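Local coordinates for pesticidal crystal protein CRY4AA (Bacillus thuringiensis, PDB 2C9K) that kills mosquito larvae by binding to midgut epithelial cells and promoting their colloid-osmotic lysis, at residues 407-412 and 453-458; 352-356 and 430-434; 261-265 and 286-291; 292-296 and 459-463. All blocks are in the same frame, centred on the assembly; numbering follows the deposited sequence.

Contact 1 (407-412 and 453-458); sequences FGLPIL and FAWTHS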
# COMPACT_ATOMS: atom_id res chain seq x y z
N PHE A 407 2.44 -18.27 1.73
CA PHE A 407 2.57 -16.82 1.84
C PHE A 407 2.16 -16.14 0.53
O PHE A 407 2.29 -16.70 -0.55
CB PHE A 407 4.02 -16.43 2.21
CG PHE A 407 4.47 -16.98 3.54
CD1 PHE A 407 5.33 -18.07 3.61
CD2 PHE A 407 4.01 -16.42 4.73
CE1 PHE A 407 5.72 -18.60 4.83
CE2 PHE A 407 4.39 -16.95 5.96
CZ PHE A 407 5.25 -18.04 6.00
N GLY A 408 1.66 -14.92 0.66
CA GLY A 408 1.19 -14.15 -0.48
C GLY A 408 -0.06 -13.43 -0.03
O GLY A 408 -0.54 -13.65 1.09
N LEU A 409 -0.61 -12.57 -0.88
CA LEU A 409 -1.81 -11.84 -0.50
C LEU A 409 -3.03 -12.25 -1.33
O LEU A 409 -2.91 -12.96 -2.33
CB LEU A 409 -1.57 -10.34 -0.58
CG LEU A 409 -0.74 -9.73 0.56
CD1 LEU A 409 -1.44 -9.97 1.88
CD2 LEU A 409 0.65 -10.35 0.60
N PRO A 410 -4.23 -11.82 -0.91
CA PRO A 410 -5.46 -12.16 -1.63
C PRO A 410 -5.52 -11.66 -3.08
O PRO A 410 -4.67 -10.89 -3.52
CB PRO A 410 -6.54 -11.52 -0.76
CG PRO A 410 -5.95 -11.60 0.61
CD PRO A 410 -4.54 -11.14 0.35
N ILE A 411 -6.54 -12.12 -3.80
CA ILE A 411 -6.75 -11.72 -5.19
C ILE A 411 -6.97 -10.20 -5.26
O ILE A 411 -7.27 -9.56 -4.25
CB ILE A 411 -7.98 -12.41 -5.80
CG1 ILE A 411 -9.19 -12.22 -4.88
CG2 ILE A 411 -7.68 -13.88 -6.04
CD1 ILE A 411 -10.48 -12.83 -5.43
N LEU A 412 -6.82 -9.65 -6.46
CA LEU A 412 -6.97 -8.22 -6.66
C LEU A 412 -8.27 -7.88 -7.39
O LEU A 412 -8.72 -6.72 -7.38
CB LEU A 412 -5.78 -7.70 -7.46
CG LEU A 412 -5.82 -6.24 -7.89
CD1 LEU A 412 -5.79 -5.35 -6.67
CD2 LEU A 412 -4.66 -5.97 -8.79
N PHE A 453 8.50 -12.45 4.78
CA PHE A 453 8.41 -12.33 3.34
C PHE A 453 7.82 -10.97 3.02
O PHE A 453 6.71 -10.66 3.43
CB PHE A 453 7.55 -13.47 2.79
CG PHE A 453 8.11 -14.84 3.07
CD1 PHE A 453 8.01 -15.41 4.34
CD2 PHE A 453 8.80 -15.55 2.07
CE1 PHE A 453 8.60 -16.64 4.62
CE2 PHE A 453 9.39 -16.78 2.35
CZ PHE A 453 9.29 -17.33 3.62
N ALA A 454 8.60 -10.15 2.32
CA ALA A 454 8.18 -8.80 1.95
C ALA A 454 7.31 -8.85 0.70
O ALA A 454 7.58 -9.62 -0.21
CB ALA A 454 9.40 -7.94 1.69
N TRP A 455 6.27 -8.03 0.68
CA TRP A 455 5.36 -7.98 -0.45
C TRP A 455 5.05 -6.54 -0.84
O TRP A 455 4.71 -5.73 0.00
CB TRP A 455 4.05 -8.69 -0.09
CG TRP A 455 4.21 -10.14 0.26
CD1 TRP A 455 4.37 -10.67 1.50
CD2 TRP A 455 4.28 -11.24 -0.66
NE1 TRP A 455 4.53 -12.03 1.42
CE2 TRP A 455 4.48 -12.40 0.10
CE3 TRP A 455 4.19 -11.35 -2.06
CZ2 TRP A 455 4.59 -13.67 -0.48
CZ3 TRP A 455 4.30 -12.60 -2.63
CH2 TRP A 455 4.50 -13.74 -1.85
N THR A 456 5.18 -6.24 -2.12
CA THR A 456 4.88 -4.90 -2.61
C THR A 456 3.61 -4.98 -3.45
O THR A 456 3.27 -6.05 -3.97
CB THR A 456 6.04 -4.33 -3.44
OG1 THR A 456 6.44 -5.28 -4.43
CG2 THR A 456 7.21 -3.99 -2.55
N HIS A 457 2.90 -3.87 -3.59
CA HIS A 457 1.66 -3.88 -4.37
C HIS A 457 1.91 -4.05 -5.87
O HIS A 457 2.74 -3.34 -6.45
CB HIS A 457 0.88 -2.59 -4.14
CG HIS A 457 -0.57 -2.71 -4.50
ND1 HIS A 457 -1.53 -3.13 -3.60
CD2 HIS A 457 -1.21 -2.52 -5.67
CE1 HIS A 457 -2.70 -3.19 -4.21
NE2 HIS A 457 -2.53 -2.83 -5.47
N SER A 458 1.18 -4.97 -6.50
CA SER A 458 1.36 -5.23 -7.92
C SER A 458 0.88 -4.11 -8.84
O SER A 458 0.78 -4.29 -10.05
CB SER A 458 0.68 -6.54 -8.32
OG SER A 458 -0.73 -6.42 -8.27
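Running almost the same way, with end-to-end directions 15° apart, the loop 407-412 and the strand segment 453-458 lie side by side without sharing a backbone hydrogen bond; their CA atoms come no closer than 7.4 Å, between Gly408 and Trp455, so side chains fill the gap. Both belong to the beta-prism domain in the middle of this three-domain delta-endotoxin. Residues 453-457 lie in the central strand of a three-stranded sheet, while Phe407 ends strand 402-407, an edge strand of a neighbouring four-stranded sheet, and aromatic groups join the two. The rings of Phe407 and Phe453 form an offset stack, centroids 4.3 Å apart and planes at 17°. Next to them the indole of Trp455 has one face covered by CH-pi contacts: Gly408 CA sits 3.7 Å from the centroid of its six-membered ring and Leu409 CD2 3.8 Å from that of its five-membered ring. Gly408 has phi/psi of 141/174°, at which a CB would be jammed against the carbonyl of Phe407. Its backbone passes over the indole, with Gly408 N 3.4 Å from Trp455 CZ2. Beyond the gap left by Pro410 and Ile411, Leu412 returns to the strand end. Its CD1 is 4.3 Å from His457 NE2, and its CD2 lies 4.0 Å from Ser458 OG, whose hydroxyl hydrogen-bonds to Tyr430 O.

Contact 2 (352-356 and 430-434); sequences IYIFL and YSHIL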
# COMPACT_ATOMS: atom_id res chain seq x y z
N ILE A 352 8.33 -10.77 -14.50
CA ILE A 352 8.21 -12.14 -13.99
C ILE A 352 8.24 -12.02 -12.46
O ILE A 352 9.28 -11.74 -11.86
CB ILE A 352 9.36 -13.05 -14.48
CG1 ILE A 352 9.07 -13.58 -15.90
CG2 ILE A 352 9.53 -14.23 -13.53
CD1 ILE A 352 9.25 -12.57 -16.99
N TYR A 353 7.08 -12.22 -11.84
CA TYR A 353 6.97 -12.08 -10.39
C TYR A 353 6.46 -13.29 -9.62
O TYR A 353 5.80 -14.17 -10.17
CB TYR A 353 6.07 -10.89 -10.08
CG TYR A 353 6.26 -9.72 -11.01
CD1 TYR A 353 5.36 -9.48 -12.05
CD2 TYR A 353 7.35 -8.87 -10.88
CE1 TYR A 353 5.54 -8.41 -12.93
CE2 TYR A 353 7.55 -7.80 -11.75
CZ TYR A 353 6.64 -7.58 -12.77
OH TYR A 353 6.85 -6.54 -13.66
N ILE A 354 6.78 -13.30 -8.34
CA ILE A 354 6.34 -14.36 -7.44
C ILE A 354 5.10 -13.78 -6.74
O ILE A 354 5.19 -12.77 -6.06
CB ILE A 354 7.46 -14.70 -6.41
CG1 ILE A 354 8.70 -15.21 -7.15
CG2 ILE A 354 6.99 -15.77 -5.45
CD1 ILE A 354 9.93 -15.37 -6.27
N PHE A 355 3.95 -14.42 -6.93
CA PHE A 355 2.71 -13.92 -6.33
C PHE A 355 2.14 -14.84 -5.27
O PHE A 355 1.16 -14.50 -4.59
CB PHE A 355 1.67 -13.67 -7.42
CG PHE A 355 1.12 -14.93 -8.03
CD1 PHE A 355 0.21 -15.72 -7.33
CD2 PHE A 355 1.50 -15.32 -9.30
CE1 PHE A 355 -0.32 -16.89 -7.90
CE2 PHE A 355 0.98 -16.48 -9.88
CZ PHE A 355 0.06 -17.26 -9.18
N LEU A 356 2.74 -16.01 -5.12
CA LEU A 356 2.31 -16.98 -4.13
C LEU A 356 3.40 -18.03 -3.99
O LEU A 356 4.00 -18.45 -4.99
CB LEU A 356 1.02 -17.66 -4.57
CG LEU A 356 0.41 -18.70 -3.61
CD1 LEU A 356 -0.12 -18.01 -2.36
CD2 LEU A 356 -0.71 -19.43 -4.30
N TYR A 430 -3.55 -11.13 -9.11
CA TYR A 430 -2.79 -11.10 -7.86
C TYR A 430 -2.57 -9.64 -7.46
O TYR A 430 -2.34 -8.79 -8.32
CB TYR A 430 -1.45 -11.81 -8.05
CG TYR A 430 -0.56 -11.17 -9.09
CD1 TYR A 430 0.47 -10.31 -8.71
CD2 TYR A 430 -0.79 -11.36 -10.45
CE1 TYR A 430 1.24 -9.66 -9.67
CE2 TYR A 430 -0.03 -10.71 -11.41
CZ TYR A 430 0.98 -9.86 -11.02
OH TYR A 430 1.73 -9.21 -11.97
N SER A 431 -2.64 -9.35 -6.17
CA SER A 431 -2.48 -7.99 -5.67
C SER A 431 -1.09 -7.64 -5.17
O SER A 431 -0.74 -6.45 -5.05
CB SER A 431 -3.47 -7.73 -4.55
OG SER A 431 -3.19 -8.59 -3.46
N HIS A 432 -0.29 -8.65 -4.86
CA HIS A 432 1.06 -8.40 -4.37
C HIS A 432 2.07 -9.35 -4.98
O HIS A 432 1.70 -10.43 -5.44
CB HIS A 432 1.11 -8.53 -2.84
CG HIS A 432 0.41 -7.42 -2.10
ND1 HIS A 432 -0.96 -7.29 -2.09
CD2 HIS A 432 0.89 -6.42 -1.32
CE1 HIS A 432 -1.30 -6.26 -1.34
NE2 HIS A 432 -0.19 -5.72 -0.86
N ILE A 433 3.33 -8.94 -4.99
CA ILE A 433 4.43 -9.75 -5.52
C ILE A 433 5.55 -9.79 -4.47
O ILE A 433 5.74 -8.83 -3.72
CB ILE A 433 5.02 -9.14 -6.81
CG1 ILE A 433 5.74 -7.82 -6.49
CG2 ILE A 433 3.92 -8.95 -7.86
CD1 ILE A 433 6.52 -7.25 -7.65
N LEU A 434 6.29 -10.89 -4.43
CA LEU A 434 7.38 -11.01 -3.46
C LEU A 434 8.43 -9.95 -3.74
O LEU A 434 8.74 -9.67 -4.89
CB LEU A 434 8.03 -12.40 -3.53
CG LEU A 434 9.02 -12.60 -2.38
CD1 LEU A 434 8.26 -12.68 -1.07
CD2 LEU A 434 9.85 -13.85 -2.59
O HOH W 1 8.59 -11.15 -7.49
O HOH W 2 0.20 -12.19 -3.86
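This is a contact between sheets in the core of the beta-prism domain, where the start of strand 353-362 crosses the start of strand 432-440. The axes of the short segments 353-356 and 432-434 approach to 4.6 Å with their directions 114° apart, too steep for a continuous ladder. One direct backbone bond forms, from Leu434 N to Ile354 O (2.7 Å), and the same carbonyl oxygen receives a CA-H...O contact from Ile433 CA at 3.2 Å. Where the strands diverge, water takes over: one molecule links Ile354 N (2.9 Å) to Leu434 O (3.0 Å), and a second lies 2.6 Å from Phe355 O and 2.8 Å from His432 O. Apolar side chains close around the crossing, with Ile354 CB 3.7 Å from Leu434 CB, Tyr353 CB 3.6 Å from Ile433 CG2 and Phe355 CB 3.7 Å from Tyr430 CB. The rings of Phe355 and Tyr430 are nearly parallel but slid apart and barely overlap. In its own sheet, Phe355 and Leu356 both face Phe379, a classic beta bulge. Leu434 also packs on Leu296 and Leu299 of the third sheet, so the crossing belongs to the meeting of three antiparallel sheets that defines the beta-prism.

Contact 3 (261-265 and 286-291); sequences REIYQ and LTRRPH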
# COMPACT_ATOMS: atom_id res chain seq x y z
N ARG A 261 4.52 0.94 -0.74
CA ARG A 261 4.82 0.36 0.57
C ARG A 261 5.01 -1.17 0.59
O ARG A 261 4.44 -1.89 -0.23
CB ARG A 261 3.71 0.71 1.56
CG ARG A 261 2.53 -0.26 1.55
CD ARG A 261 1.85 -0.33 0.19
NE ARG A 261 0.68 -1.20 0.19
CZ ARG A 261 0.72 -2.52 0.05
NH1 ARG A 261 1.88 -3.13 -0.12
NH2 ARG A 261 -0.41 -3.22 0.07
N GLU A 262 5.79 -1.65 1.56
CA GLU A 262 6.00 -3.09 1.72
C GLU A 262 5.23 -3.59 2.94
O GLU A 262 4.99 -2.84 3.88
CB GLU A 262 7.48 -3.43 1.96
CG GLU A 262 8.38 -3.41 0.73
CD GLU A 262 9.77 -3.96 0.99
OE1 GLU A 262 10.50 -3.40 1.83
OE2 GLU A 262 10.15 -4.96 0.35
N ILE A 263 4.83 -4.85 2.91
CA ILE A 263 4.15 -5.46 4.05
C ILE A 263 4.80 -6.82 4.22
O ILE A 263 5.32 -7.38 3.27
CB ILE A 263 2.62 -5.58 3.84
CG1 ILE A 263 2.31 -6.45 2.62
CG2 ILE A 263 2.01 -4.19 3.72
CD1 ILE A 263 0.82 -6.64 2.40
N TYR A 264 4.79 -7.34 5.45
CA TYR A 264 5.46 -8.61 5.73
C TYR A 264 4.60 -9.67 6.38
O TYR A 264 3.68 -9.38 7.15
CB TYR A 264 6.67 -8.36 6.65
CG TYR A 264 7.56 -7.19 6.27
CD1 TYR A 264 7.15 -5.88 6.47
CD2 TYR A 264 8.83 -7.40 5.72
CE1 TYR A 264 7.96 -4.81 6.13
CE2 TYR A 264 9.65 -6.34 5.38
CZ TYR A 264 9.22 -5.04 5.59
OH TYR A 264 10.02 -3.97 5.24
N GLN A 265 4.93 -10.92 6.07
CA GLN A 265 4.25 -12.08 6.65
C GLN A 265 5.43 -12.82 7.29
O GLN A 265 6.53 -12.82 6.74
CB GLN A 265 3.59 -12.92 5.54
CG GLN A 265 2.48 -12.18 4.79
CD GLN A 265 1.82 -13.02 3.69
OE1 GLN A 265 2.49 -13.78 2.99
NE2 GLN A 265 0.51 -12.87 3.54
N LEU A 286 13.80 -7.69 11.11
CA LEU A 286 12.86 -8.45 10.29
C LEU A 286 12.19 -7.65 9.17
O LEU A 286 11.53 -8.22 8.31
CB LEU A 286 11.79 -9.11 11.18
CG LEU A 286 12.25 -10.35 11.96
CD1 LEU A 286 11.28 -10.67 13.10
CD2 LEU A 286 12.36 -11.52 11.00
N THR A 287 12.37 -6.33 9.18
CA THR A 287 11.77 -5.49 8.15
C THR A 287 12.85 -4.66 7.47
O THR A 287 14.01 -4.71 7.86
CB THR A 287 10.68 -4.57 8.75
OG1 THR A 287 11.24 -3.78 9.82
CG2 THR A 287 9.53 -5.41 9.30
N ARG A 288 12.50 -3.90 6.44
CA ARG A 288 13.50 -3.11 5.73
C ARG A 288 13.38 -1.63 6.01
O ARG A 288 12.28 -1.09 6.03
CB ARG A 288 13.42 -3.37 4.22
CG ARG A 288 13.67 -4.82 3.83
CD ARG A 288 13.34 -5.10 2.38
NE ARG A 288 14.22 -4.40 1.45
CZ ARG A 288 13.95 -4.23 0.16
NH1 ARG A 288 12.83 -4.70 -0.35
NH2 ARG A 288 14.80 -3.56 -0.61
N ARG A 289 14.52 -0.97 6.21
CA ARG A 289 14.52 0.47 6.46
C ARG A 289 14.02 1.21 5.23
O ARG A 289 14.16 0.73 4.10
CB ARG A 289 15.93 0.94 6.82
CG ARG A 289 16.16 1.07 8.31
CD ARG A 289 17.45 0.40 8.73
NE ARG A 289 18.66 1.13 8.34
CZ ARG A 289 19.88 0.61 8.40
NH1 ARG A 289 20.06 -0.63 8.83
NH2 ARG A 289 20.93 1.34 8.03
N PRO A 290 13.41 2.39 5.43
CA PRO A 290 12.92 3.13 4.27
C PRO A 290 13.95 3.10 3.14
O PRO A 290 15.12 3.37 3.37
CB PRO A 290 12.70 4.53 4.82
CG PRO A 290 12.33 4.27 6.24
CD PRO A 290 13.29 3.19 6.66
N HIS A 291 13.51 2.77 1.94
CA HIS A 291 14.41 2.69 0.80
C HIS A 291 13.67 3.06 -0.49
O HIS A 291 12.46 3.29 -0.47
CB HIS A 291 14.96 1.27 0.66
CG HIS A 291 13.91 0.23 0.43
ND1 HIS A 291 13.53 -0.68 1.39
CD2 HIS A 291 13.16 -0.05 -0.66
CE1 HIS A 291 12.60 -1.48 0.90
NE2 HIS A 291 12.35 -1.12 -0.34
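Two polar links tie strand segment 261-265 to the extended loop 286-291. The better-aligned one runs from Arg288 N to the hydroxyl of Tyr264, with N to OH 2.8 Å and an angle of 165°. The other is a salt bridge between Glu262 OE2 and Arg288 NH1, also 2.8 Å, whose hydrogen bond is weak at 129°. Glu262 OE2 is shared with the hydroxyl of Ser435, and Arg288 in turn reaches Thr294 OG1 through NH2 and makes a cation-pi contact with Phe436. The other carboxylate oxygen, Glu262 OE1, lies 3.0 Å from CE1 at the edge of the His291 ring, which is held by a bond from its ND1 to Arg289 O (3.1 Å). Further out, Thr287, the first residue to leave helical geometry after helix 279-286, covers one face of the Tyr264 ring: its CG2 is 3.6 Å from the ring centroid in a CH-pi contact, and Thr287 CB is 3.5 Å from Tyr264 CZ. Tyr264 thus bridges two layers, since its carbonyl also accepts bonds from Asn226 and Thr230 of helix 222-240. That helix belongs to the N-terminal helical domain, so the arrangement is that of the beta-prism sheet which the helical bundle packs against in three-domain Cry toxins, with a short helix and its exit loop lying along the edge strand.

Contact 4 (292-296 and 459-463); sequences LFTWL and SVDPK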
# COMPACT_ATOMS: atom_id res chain seq x y z
N LEU A 292 14.43 3.10 -1.59
CA LEU A 292 13.86 3.37 -2.91
C LEU A 292 13.28 2.04 -3.35
O LEU A 292 13.87 0.99 -3.12
CB LEU A 292 14.95 3.79 -3.90
CG LEU A 292 15.72 5.09 -3.66
CD1 LEU A 292 16.80 5.25 -4.73
CD2 LEU A 292 14.75 6.27 -3.65
N PHE A 293 12.11 2.07 -3.98
CA PHE A 293 11.47 0.83 -4.41
C PHE A 293 12.45 -0.14 -5.08
O PHE A 293 13.25 0.27 -5.93
CB PHE A 293 10.31 1.15 -5.36
CG PHE A 293 9.40 -0.01 -5.58
CD1 PHE A 293 8.35 -0.25 -4.71
CD2 PHE A 293 9.60 -0.88 -6.65
CE1 PHE A 293 7.52 -1.35 -4.90
CE2 PHE A 293 8.77 -1.97 -6.84
CZ PHE A 293 7.73 -2.21 -5.98
N THR A 294 12.41 -1.41 -4.71
CA THR A 294 13.31 -2.40 -5.32
C THR A 294 12.55 -3.58 -5.94
O THR A 294 11.47 -3.95 -5.49
CB THR A 294 14.35 -2.99 -4.32
OG1 THR A 294 13.68 -3.76 -3.31
CG2 THR A 294 15.16 -1.90 -3.67
N TRP A 295 13.14 -4.16 -6.98
CA TRP A 295 12.56 -5.32 -7.64
C TRP A 295 13.45 -6.53 -7.37
O TRP A 295 14.67 -6.46 -7.44
CB TRP A 295 12.44 -5.07 -9.14
CG TRP A 295 11.65 -3.86 -9.45
CD1 TRP A 295 12.12 -2.58 -9.62
CD2 TRP A 295 10.24 -3.79 -9.64
NE1 TRP A 295 11.09 -1.73 -9.92
CE2 TRP A 295 9.92 -2.44 -9.94
CE3 TRP A 295 9.21 -4.73 -9.60
CZ2 TRP A 295 8.62 -2.03 -10.19
CZ3 TRP A 295 7.92 -4.31 -9.84
CH2 TRP A 295 7.63 -2.97 -10.13
N LEU A 296 12.83 -7.66 -7.04
CA LEU A 296 13.56 -8.87 -6.72
C LEU A 296 14.13 -9.59 -7.92
O LEU A 296 13.37 -10.21 -8.67
CB LEU A 296 12.64 -9.82 -5.95
CG LEU A 296 13.27 -11.08 -5.37
CD1 LEU A 296 14.38 -10.68 -4.38
CD2 LEU A 296 12.20 -11.92 -4.68
N SER A 459 0.59 -2.95 -8.26
CA SER A 459 0.15 -1.82 -9.06
C SER A 459 1.36 -0.97 -9.44
O SER A 459 1.24 -0.04 -10.23
CB SER A 459 -0.83 -0.95 -8.29
OG SER A 459 -0.19 -0.29 -7.20
N VAL A 460 2.51 -1.29 -8.86
CA VAL A 460 3.74 -0.55 -9.13
C VAL A 460 4.31 -0.93 -10.49
O VAL A 460 4.35 -2.10 -10.85
CB VAL A 460 4.79 -0.82 -8.03
CG1 VAL A 460 6.02 0.06 -8.26
CG2 VAL A 460 4.17 -0.56 -6.65
N ASP A 461 4.76 0.07 -11.23
CA ASP A 461 5.29 -0.16 -12.57
C ASP A 461 6.82 -0.25 -12.62
O ASP A 461 7.51 0.56 -12.01
CB ASP A 461 4.81 0.95 -13.50
CG ASP A 461 5.09 0.65 -14.96
OD1 ASP A 461 5.42 -0.51 -15.26
OD2 ASP A 461 4.96 1.57 -15.80
N PRO A 462 7.36 -1.25 -13.33
CA PRO A 462 8.81 -1.44 -13.45
C PRO A 462 9.42 -0.50 -14.49
O PRO A 462 10.64 -0.34 -14.57
CB PRO A 462 8.95 -2.89 -13.89
CG PRO A 462 7.66 -3.52 -13.53
CD PRO A 462 6.66 -2.44 -13.82
N LYS A 463 8.55 0.11 -15.29
CA LYS A 463 9.01 0.98 -16.36
C LYS A 463 8.71 2.46 -16.14
O LYS A 463 9.02 3.28 -16.99
CB LYS A 463 8.40 0.50 -17.69
CG LYS A 463 8.81 -0.92 -18.09
CD LYS A 463 10.24 -0.95 -18.62
CE LYS A 463 10.83 -2.35 -18.70
NZ LYS A 463 11.18 -2.90 -17.35
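The indole of Trp295 pushes its six-membered ring edge against backbone carbonyls: CH2 lies 3.5 Å from Val460 O and CZ2 3.4 Å from Asp461 O, both oxygens near the ring plane. The contact joins a sheet of the beta-prism domain, at the start of strand 294-303, to loop 459-463, which leads on toward strand 471-475 of the C-terminal beta-sandwich domain. Pro462 covers one face of the indole, its CG 3.9 Å from the centroid of the six-membered ring in a CH-pi contact, and its CA comes within 3.3 Å of Trp295 CZ2. Val460 serves both aromatics: CG1 sits 3.7 Å over the face of the Phe293 ring, measured to its centroid, and 3.9 Å from Trp295 CZ2. The indole NE1 turns elsewhere, to the hydroxyl of Thr323. Asp461 OD2 accepts a hydrogen bond from Thr465 N. The loop's own shape is set partly by an Asx turn around Pro462, in which Asp461 OD1 accepts a hydrogen bond from Lys463 N at 3.2 Å.

From the N terminus, contact 3 closes first, spanning a 20-residue loop that contains all but the last residue of helix 279-286, before contact 4 opens at 292-296. Contact 4 then encloses nearly all the rest of the beta-prism, 162 residues, until 459-463. Contacts 1 and 2 are nested within it and cross, their segments alternating as 352-356, 407-412, 430-434 and 453-458. Contacts 1, 2 and 3 all reach the sheet of strands 262-267, 450-457 and 432-440, Gln265 of contact 3 bonding to Gly408 and Phe453 of contact 1. Contacts 1 and 2 connect that sheet with the one holding strands 353-362 and 402-407, whereas Trp295 of contact 4 brings in the third by touching Tyr353 and Ile433.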